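PDB 3LMZ: putative sugar isomerase from Parabacteroides distasonis, which probably interconverts isomeric sugars, as a putative isomerase with a xylose isomerase-like TIM barrel. Local coordinates for residues Gly77-Pro82 and Leu105-Pro110; Phe52-Asn57 and Phe95-Arg100. One frame throughout, in Å; residues are numbered along the deposited sequence. Where two conformers were deposited one is given.

Contact 1: residues Gly77-Pro82 and Leu105-Pro110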
ATOM      1  N   GLY A  77       2.944 -21.001  -8.766  1.00 15.34           N
ATOM      2  CA  GLY A  77       1.820 -21.581  -8.098  1.00 13.83           C
ATOM      3  C   GLY A  77       2.340 -22.539  -7.040  1.00 16.04           C
ATOM      4  O   GLY A  77       2.843 -23.615  -7.365  1.00 18.57           O
ATOM      5  N   TYR A  78       2.211 -22.173  -5.759  1.00 15.45           N
ATOM      6  CA  TYR A  78       2.924 -22.855  -4.678  1.00 16.47           C
ATOM      7  C   TYR A  78       2.143 -23.940  -3.934  1.00 15.26           C
ATOM      8  O   TYR A  78       2.752 -24.759  -3.189  1.00 16.06           O
ATOM      9  CB  TYR A  78       3.508 -21.853  -3.676  1.00 16.50           C
ATOM     10  CG  TYR A  78       2.498 -21.312  -2.702  1.00 13.34           C
ATOM     11  CD1 TYR A  78       1.745 -20.170  -2.969  1.00 14.29           C
ATOM     12  CD2 TYR A  78       2.296 -21.936  -1.484  1.00 14.41           C
ATOM     13  CE1 TYR A  78       0.781 -19.691  -2.029  1.00 15.76           C
ATOM     14  CE2 TYR A  78       1.354 -21.470  -0.561  1.00 13.85           C
ATOM     15  CZ  TYR A  78       0.610 -20.317  -0.831  1.00 13.38           C
ATOM     16  OH  TYR A  78      -0.351 -19.850   0.049  1.00 15.25           O
ATOM     17  N   ALA A  79       0.824 -23.892  -4.076  1.00 14.34           N
ATOM     18  CA  ALA A  79      -0.078 -24.830  -3.438  1.00 13.73           C
ATOM     19  C   ALA A  79      -1.391 -24.757  -4.210  1.00 12.20           C
ATOM     20  O   ALA A  79      -1.585 -23.892  -5.065  1.00 13.70           O
ATOM     21  CB  ALA A  79      -0.271 -24.440  -1.968  1.00 15.23           C
ATOM     22  N   VAL A  80      -2.250 -25.710  -3.876  1.00 12.69           N
ATOM     23  CA  VAL A  80      -3.631 -25.701  -4.398  1.00 12.38           C
ATOM     24  C   VAL A  80      -4.650 -25.563  -3.261  1.00 12.69           C
ATOM     25  O   VAL A  80      -4.450 -26.180  -2.172  1.00 15.20           O
ATOM     26  CB  VAL A  80      -3.982 -26.975  -5.240  1.00 13.13           C
ATOM     27  CG1 VAL A  80      -3.158 -27.017  -6.584  1.00 12.24           C
ATOM     28  CG2 VAL A  80      -3.775 -28.288  -4.452  1.00 12.30           C
ATOM     29  N   GLY A  81      -5.693 -24.758  -3.517  1.00 12.28           N
ATOM     30  CA  GLY A  81      -6.832 -24.643  -2.596  1.00 12.52           C
ATOM     31  C   GLY A  81      -7.032 -23.258  -2.062  1.00 14.19           C
ATOM     32  O   GLY A  81      -6.390 -22.330  -2.519  1.00 14.83           O
ATOM     33  N   PRO A  82      -7.894 -23.107  -1.058  1.00 14.37           N
ATOM     34  CA  PRO A  82      -8.629 -24.194  -0.420  1.00 16.89           C
ATOM     35  C   PRO A  82      -9.528 -25.035  -1.325  1.00 14.09           C
ATOM     36  O   PRO A  82     -10.227 -24.534  -2.178  1.00 15.73           O
ATOM     37  CB  PRO A  82      -9.501 -23.477   0.609  1.00 15.63           C
ATOM     38  CG  PRO A  82      -8.786 -22.142   0.889  1.00 14.44           C
ATOM     39  CD  PRO A  82      -8.029 -21.814  -0.363  1.00 15.05           C
ATOM     40  N   LEU A 105       1.789 -29.115  -1.364  1.00 13.61           N
ATOM     41  CA  LEU A 105       0.976 -28.509  -0.289  1.00 12.74           C
ATOM     42  C   LEU A 105      -0.438 -28.314  -0.845  1.00 15.17           C
ATOM     43  O   LEU A 105      -0.676 -27.711  -1.907  1.00 14.48           O
ATOM     44  CB  LEU A 105       1.541 -27.138   0.137  1.00 10.86           C
ATOM     45  CG  LEU A 105       0.739 -26.319   1.155  1.00 14.15           C
ATOM     46  CD1 LEU A 105       0.532 -27.075   2.422  1.00 14.92           C
ATOM     47  CD2 LEU A 105       1.424 -24.916   1.410  1.00 14.47           C
ATOM     48  N   ILE A 106      -1.373 -28.851  -0.071  1.00 13.46           N
ATOM     49  CA  ILE A 106      -2.795 -28.780  -0.350  1.00 12.31           C
ATOM     50  C   ILE A 106      -3.459 -28.031   0.822  1.00 14.28           C
ATOM     51  O   ILE A 106      -3.243 -28.370   1.982  1.00 14.19           O
ATOM     52  CB  ILE A 106      -3.445 -30.183  -0.448  1.00 12.93           C
ATOM     53  CG1 ILE A 106      -2.863 -30.965  -1.613  1.00 13.09           C
ATOM     54  CG2 ILE A 106      -4.979 -30.083  -0.530  1.00 14.08           C
ATOM     55  CD1 ILE A 106      -3.364 -32.478  -1.700  1.00 12.71           C
ATOM     56  N   VAL A 107      -4.178 -26.957   0.496  1.00 13.92           N
ATOM     57  CA  VAL A 107      -5.017 -26.226   1.448  1.00 13.62           C
ATOM     58  C   VAL A 107      -6.433 -26.802   1.259  1.00 12.75           C
ATOM     59  O   VAL A 107      -7.008 -26.829   0.169  1.00 13.50           O
ATOM     60  CB  VAL A 107      -4.925 -24.712   1.240  1.00 13.75           C
ATOM     61  CG1 VAL A 107      -5.715 -23.998   2.372  1.00 13.96           C
ATOM     62  CG2 VAL A 107      -3.419 -24.249   1.213  1.00 15.84           C
ATOM     63  N   GLY A 108      -6.989 -27.333   2.353  1.00 15.20           N
ATOM     64  CA  GLY A 108      -8.236 -28.103   2.302  1.00 13.70           C
ATOM     65  C   GLY A 108      -9.220 -27.777   3.403  1.00 13.74           C
ATOM     66  O   GLY A 108      -8.849 -27.162   4.421  1.00 14.17           O
ATOM     67  N   VAL A 109     -10.469 -28.167   3.159  1.00 13.88           N
ATOM     68  CA  VAL A 109     -11.476 -28.156   4.185  1.00 13.90           C
ATOM     69  C   VAL A 109     -12.167 -29.515   4.165  1.00 13.95           C
ATOM     70  O   VAL A 109     -13.184 -29.678   3.507  1.00 14.37           O
ATOM     71  CB  VAL A 109     -12.459 -26.986   4.004  1.00 13.64           C
ATOM     72  CG1 VAL A 109     -13.428 -26.871   5.208  1.00 15.39           C
ATOM     73  CG2 VAL A 109     -11.666 -25.677   3.804  1.00 14.71           C
ATOM     74  N   PRO A 110     -11.604 -30.507   4.867  1.00 13.22           N
ATOM     75  CA  PRO A 110     -12.222 -31.874   4.893  1.00 12.13           C
ATOM     76  C   PRO A 110     -13.235 -31.986   6.018  1.00 13.91           C
ATOM     77  O   PRO A 110     -12.960 -31.509   7.146  1.00 15.76           O
ATOM     78  CB  PRO A 110     -11.037 -32.761   5.164  1.00 13.49           C
ATOM     79  CG  PRO A 110     -10.115 -31.919   5.991  1.00 15.24           C
ATOM     80  CD  PRO A 110     -10.375 -30.462   5.667  1.00 15.13           C
TER
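The carbonyl oxygen of V80 accepts a hydrogen bond from V107 N at 2.8 Å, nearly straight at hydrogen (167°), and the CA of I106 adds a longer C-H···O contact. V80's own N donates to L105 O at 3.2 Å, so V80 bonds to the residues on either side of I106. This pair of bonds joins the parallel neighbours 77-82 and 105-110 around the V80-I106 bridge. At the bridge the side chains of V80 and I106 leave the sheet on the same face: V80 CG2 lies beside I106 CG1 at 4.0 Å, and helix 88-101 covers them, a place suited to branched aliphatic residues. Toward L105, A79 is small enough for its CB to sit 3.8 Å from L105 CG, while L105 CD2 also meets the ring edge of Y78 at CE2. The Y78 hydroxyl bonds to D187 and S229 on other strands of the barrel.

Beyond the bridge the bonding changes. A cis peptide joins G81 to P82, and V107 O receives C-H···O contacts from G81 CA at 3.5 Å and P82 CA at 3.1 Å. A side chain on G81 would collide with V107 O, and the backbone angles there suit only a residue without CB. The P82 ring runs alongside V107, its CG 3.9 Å from V107 CG1, and about 3 Å at the nearest atoms from a bound citrate, probably from the crystallisation liquor, that may mark a pocket here. At the cis peptide before P82, ordinary N-H···O pairing thus gives way to weaker C-H donors, since proline has no N-H to offer.

Contact 2: residues Phe52-Asn57 and Phe95-Arg100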
ATOM      1  N   PHE A  52     -11.230 -22.037  -9.951  1.00 15.71           N
ATOM      2  CA  PHE A  52     -11.726 -21.072 -10.957  1.00 15.14           C
ATOM      3  C   PHE A  52     -10.662 -20.498 -11.895  1.00 14.50           C
ATOM      4  O   PHE A  52     -10.969 -19.860 -12.925  1.00 16.27           O
ATOM      5  CB  PHE A  52     -12.587 -19.980 -10.277  1.00 14.63           C
ATOM      6  CG  PHE A  52     -11.954 -19.339  -9.077  1.00 15.75           C
ATOM      7  CD1 PHE A  52     -10.949 -18.406  -9.236  1.00 15.42           C
ATOM      8  CD2 PHE A  52     -12.486 -19.535  -7.790  1.00 14.21           C
ATOM      9  CE1 PHE A  52     -10.398 -17.792  -8.147  1.00 15.55           C
ATOM     10  CE2 PHE A  52     -11.914 -18.909  -6.744  1.00 16.04           C
ATOM     11  CZ  PHE A  52     -10.907 -18.030  -6.910  1.00 17.44           C
ATOM     12  N   HIS A  53      -9.403 -20.721 -11.549  1.00 14.41           N
ATOM     13  CA  HIS A  53      -8.275 -20.464 -12.426  1.00 14.44           C
ATOM     14  C   HIS A  53      -7.683 -21.733 -13.102  1.00 16.02           C
ATOM     15  O   HIS A  53      -7.273 -21.682 -14.281  1.00 15.17           O
ATOM     16  CB  HIS A  53      -7.186 -19.704 -11.677  1.00 12.94           C
ATOM     17  CG  HIS A  53      -7.564 -18.327 -11.309  1.00 14.23           C
ATOM     18  ND1 HIS A  53      -7.039 -17.686 -10.212  1.00 15.55           N
ATOM     19  CD2 HIS A  53      -8.449 -17.470 -11.875  1.00 15.88           C
ATOM     20  CE1 HIS A  53      -7.556 -16.463 -10.137  1.00 16.65           C
ATOM     21  NE2 HIS A  53      -8.420 -16.307 -11.129  1.00 15.43           N
ATOM     22  N   LEU A  54      -7.654 -22.852 -12.368  1.00 13.80           N
ATOM     23  CA  LEU A  54      -7.139 -24.095 -12.925  1.00 13.92           C
ATOM     24  C   LEU A  54      -8.056 -25.228 -12.446  1.00 15.64           C
ATOM     25  O   LEU A  54      -7.831 -25.821 -11.367  1.00 13.69           O
ATOM     26  CB  LEU A  54      -5.712 -24.354 -12.497  1.00 14.66           C
ATOM     27  CG  LEU A  54      -5.002 -25.559 -13.137  1.00 14.59           C
ATOM     28  CD1 LEU A  54      -4.868 -25.366 -14.652  1.00 14.29           C
ATOM     29  CD2 LEU A  54      -3.633 -25.823 -12.485  1.00 13.86           C
ATOM     30  N   PRO A  55      -9.082 -25.526 -13.228  1.00 13.46           N
ATOM     31  CA  PRO A  55     -10.019 -26.578 -12.821  1.00 14.09           C
ATOM     32  C   PRO A  55      -9.354 -27.923 -12.601  1.00 13.42           C
ATOM     33  O   PRO A  55      -8.360 -28.248 -13.281  1.00 12.71           O
ATOM     34  CB  PRO A  55     -11.018 -26.628 -13.961  1.00 15.75           C
ATOM     35  CG  PRO A  55     -10.951 -25.239 -14.532  1.00 16.21           C
ATOM     36  CD  PRO A  55      -9.525 -24.862 -14.456  1.00 15.27           C
ATOM     37  N   LEU A  56      -9.951 -28.714 -11.701  1.00 14.11           N
ATOM     38  CA  LEU A  56      -9.380 -29.984 -11.308  1.00 15.26           C
ATOM     39  C   LEU A  56      -9.252 -30.980 -12.479  1.00 16.56           C
ATOM     40  O   LEU A  56      -8.376 -31.820 -12.458  1.00 20.71           O
ATOM     41  CB  LEU A  56     -10.117 -30.590 -10.123  1.00 16.68           C
ATOM     42  CG  LEU A  56      -9.616 -30.125  -8.757  1.00 20.93           C
ATOM     43  CD1 LEU A  56      -9.878 -28.618  -8.545  1.00 19.93           C
ATOM     44  CD2 LEU A  56     -10.228 -31.041  -7.651  1.00 21.52           C
ATOM     45  N   ASN A  57     -10.076 -30.871 -13.497  1.00 14.92           N
ATOM     46  CA  ASN A  57      -9.985 -31.790 -14.617  1.00 18.34           C
ATOM     47  C   ASN A  57      -9.210 -31.205 -15.789  1.00 16.13           C
ATOM     48  O   ASN A  57      -9.342 -31.685 -16.902  1.00 16.01           O
ATOM     49  CB  ASN A  57     -11.390 -32.272 -15.006  1.00 18.94           C
ATOM     50  CG  ASN A  57     -11.961 -33.187 -13.948  1.00 26.51           C
ATOM     51  OD1 ASN A  57     -11.308 -34.151 -13.548  1.00 33.06           O
ATOM     52  ND2 ASN A  57     -13.135 -32.846 -13.431  1.00 42.80           N
ATOM     53  N   PHE A  95      -5.800 -34.965  -4.222  1.00 13.07           N
ATOM     54  CA  PHE A  95      -4.407 -35.372  -4.100  1.00 12.95           C
ATOM     55  C   PHE A  95      -3.864 -35.646  -5.512  1.00 14.88           C
ATOM     56  O   PHE A  95      -2.733 -35.273  -5.805  1.00 14.41           O
ATOM     57  CB  PHE A  95      -4.262 -36.564  -3.131  1.00 13.67           C
ATOM     58  CG  PHE A  95      -4.105 -36.167  -1.715  1.00 12.08           C
ATOM     59  CD1 PHE A  95      -5.201 -35.790  -0.986  1.00 11.26           C
ATOM     60  CD2 PHE A  95      -2.867 -36.108  -1.119  1.00 12.61           C
ATOM     61  CE1 PHE A  95      -5.059 -35.414   0.342  1.00 12.04           C
ATOM     62  CE2 PHE A  95      -2.704 -35.744   0.201  1.00 12.31           C
ATOM     63  CZ  PHE A  95      -3.826 -35.371   0.936  1.00 12.96           C
ATOM     64  N   ASP A  96      -4.635 -36.311  -6.358  0.50 14.12           N
ATOM     65  CA  ASP A  96      -4.121 -36.581  -7.701  0.50 13.59           C
ATOM     66  C   ASP A  96      -3.904 -35.255  -8.470  0.50 13.23           C
ATOM     67  O   ASP A  96      -2.864 -35.039  -9.101  0.50 12.54           O
ATOM     68  CB  ASP A  96      -5.047 -37.541  -8.451  0.50 12.96           C
ATOM     69  CG  ASP A  96      -4.584 -37.801  -9.856  0.50 13.89           C
ATOM     70  OD1 ASP A  96      -3.425 -38.200 -10.059  0.50 22.05           O
ATOM     71  OD2 ASP A  96      -5.400 -37.569 -10.766  0.50 19.31           O
ATOM     72  N   TYR A  97      -4.845 -34.326  -8.328  1.00 14.27           N
ATOM     73  CA  TYR A  97      -4.702 -32.995  -8.935  1.00 13.00           C
ATOM     74  C   TYR A  97      -3.435 -32.284  -8.440  1.00 13.37           C
ATOM     75  O   TYR A  97      -2.606 -31.824  -9.236  1.00 14.71           O
ATOM     76  CB  TYR A  97      -5.948 -32.219  -8.599  1.00 13.21           C
ATOM     77  CG  TYR A  97      -5.908 -30.706  -8.832  1.00 13.39           C
ATOM     78  CD1 TYR A  97      -5.981 -30.164 -10.110  1.00 13.71           C
ATOM     79  CD2 TYR A  97      -6.020 -29.840  -7.748  1.00 14.65           C
ATOM     80  CE1 TYR A  97      -6.077 -28.776 -10.297  1.00 13.45           C
ATOM     81  CE2 TYR A  97      -6.104 -28.439  -7.908  1.00 13.71           C
ATOM     82  CZ  TYR A  97      -6.155 -27.911  -9.157  1.00 15.22           C
ATOM     83  OH  TYR A  97      -6.334 -26.548  -9.271  1.00 14.23           O
ATOM     84  N   ALA A  98      -3.200 -32.293  -7.115  1.00 13.07           N
ATOM     85  CA  ALA A  98      -1.971 -31.689  -6.624  1.00 14.13           C
ATOM     86  C   ALA A  98      -0.705 -32.280  -7.284  1.00 13.36           C
ATOM     87  O   ALA A  98       0.216 -31.595  -7.645  1.00 14.27           O
ATOM     88  CB  ALA A  98      -1.883 -31.766  -5.141  1.00 14.57           C
ATOM     89  N   LYS A  99      -0.715 -33.600  -7.410  1.00 13.46           N
ATOM     90  CA  LYS A  99       0.446 -34.266  -8.001  1.00 11.63           C
ATOM     91  C   LYS A  99       0.616 -33.852  -9.454  1.00 13.96           C
ATOM     92  O   LYS A  99       1.735 -33.601  -9.925  1.00 15.30           O
ATOM     93  CB  LYS A  99       0.280 -35.795  -7.891  1.00 13.31           C
ATOM     94  CG  LYS A  99       1.433 -36.606  -8.483  1.00 14.39           C
ATOM     95  CD  LYS A  99       1.374 -38.084  -8.109  1.00 16.68           C
ATOM     96  CE  LYS A  99       2.539 -38.863  -8.706  1.00 17.20           C
ATOM     97  NZ  LYS A  99       2.491 -40.301  -8.322  1.00 16.93           N
ATOM     98  N   ARG A 100      -0.504 -33.811 -10.176  1.00 13.73           N
ATOM     99  CA  ARG A 100      -0.472 -33.428 -11.596  1.00 13.67           C
ATOM    100  C   ARG A 100       0.007 -31.971 -11.799  1.00 15.87           C
ATOM    101  O   ARG A 100       0.630 -31.645 -12.778  1.00 15.73           O
ATOM    102  CB  ARG A 100      -1.843 -33.595 -12.225  1.00 15.08           C
ATOM    103  CG  ARG A 100      -2.275 -35.059 -12.364  1.00 14.57           C
ATOM    104  CD  ARG A 100      -3.657 -35.277 -13.002  1.00 16.15           C
ATOM    105  NE  ARG A 100      -3.656 -34.848 -14.383  1.00 19.28           N
ATOM    106  CZ  ARG A 100      -4.422 -33.879 -14.914  1.00 16.81           C
ATOM    107  NH1 ARG A 100      -5.389 -33.270 -14.202  1.00 18.21           N
ATOM    108  NH2 ARG A 100      -4.233 -33.578 -16.187  1.00 14.02           N
TER
HETATM  109  O   HOH W   1      -6.544 -33.647 -11.659  1.00 19.78           O
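Y97 reaches from helix 88-101 into the loop 52-57, where L56 lies over its ring and the carbonyl of L54 accepts from its hydroxyl. The CB points toward the loop, and CG, anti to the backbone N (chi1 166°), lies 3.8 Å from L56 CG. The L56 CG stands over the centre of one face, 3.7 Å from the centroid and only 9° off the normal, a CH-pi contact, while L56 CD1 covers CE2 and CZ at 3.8 Å. On the same side, Y97 CD1 meets L56 CA at 3.6 Å. At the tip, Y97 OH donates to L54 O at 2.7 Å, in the carbonyl plane, so a tyrosine supplies both an apolar face and a donor for the loop backbone. A phenylalanine here would probably leave L54 O without this donor and the loop less firmly held to the helix. One turn on, R100 NH1 reaches L56 O through a water, 2.8 Å from NH1 and 2.7 Å from the oxygen, while its NH2 makes a salt bridge with D60. A loop that leaves strand 46-49 and packs on helix 88-101, which follows the neighbouring strand 76-85, belongs to the beta-alpha architecture of a TIM barrel.

Contacts 1 and 2 lie about 10 Å apart between centres, in one TIM-barrel family domain, and alternate along the chain: 52-57, 77-82, 95-100, 105-110. Contact 1 pairs two neighbouring barrel strands about 8 Å from the centre of the chain; contact 2 lies farther out, at about 17 Å. Helix 88-101 joins them, since it is the crossover of the beta-alpha-beta unit whose strands form contact 1. Its inner side packs on those strands, with Y97 CE2 3.5 Å from V80 CG1 and A98 CB 3.7 Å from I106 CG1. One side chain of the helix, Y97, therefore touches both the strand and the loop after strand 46-49.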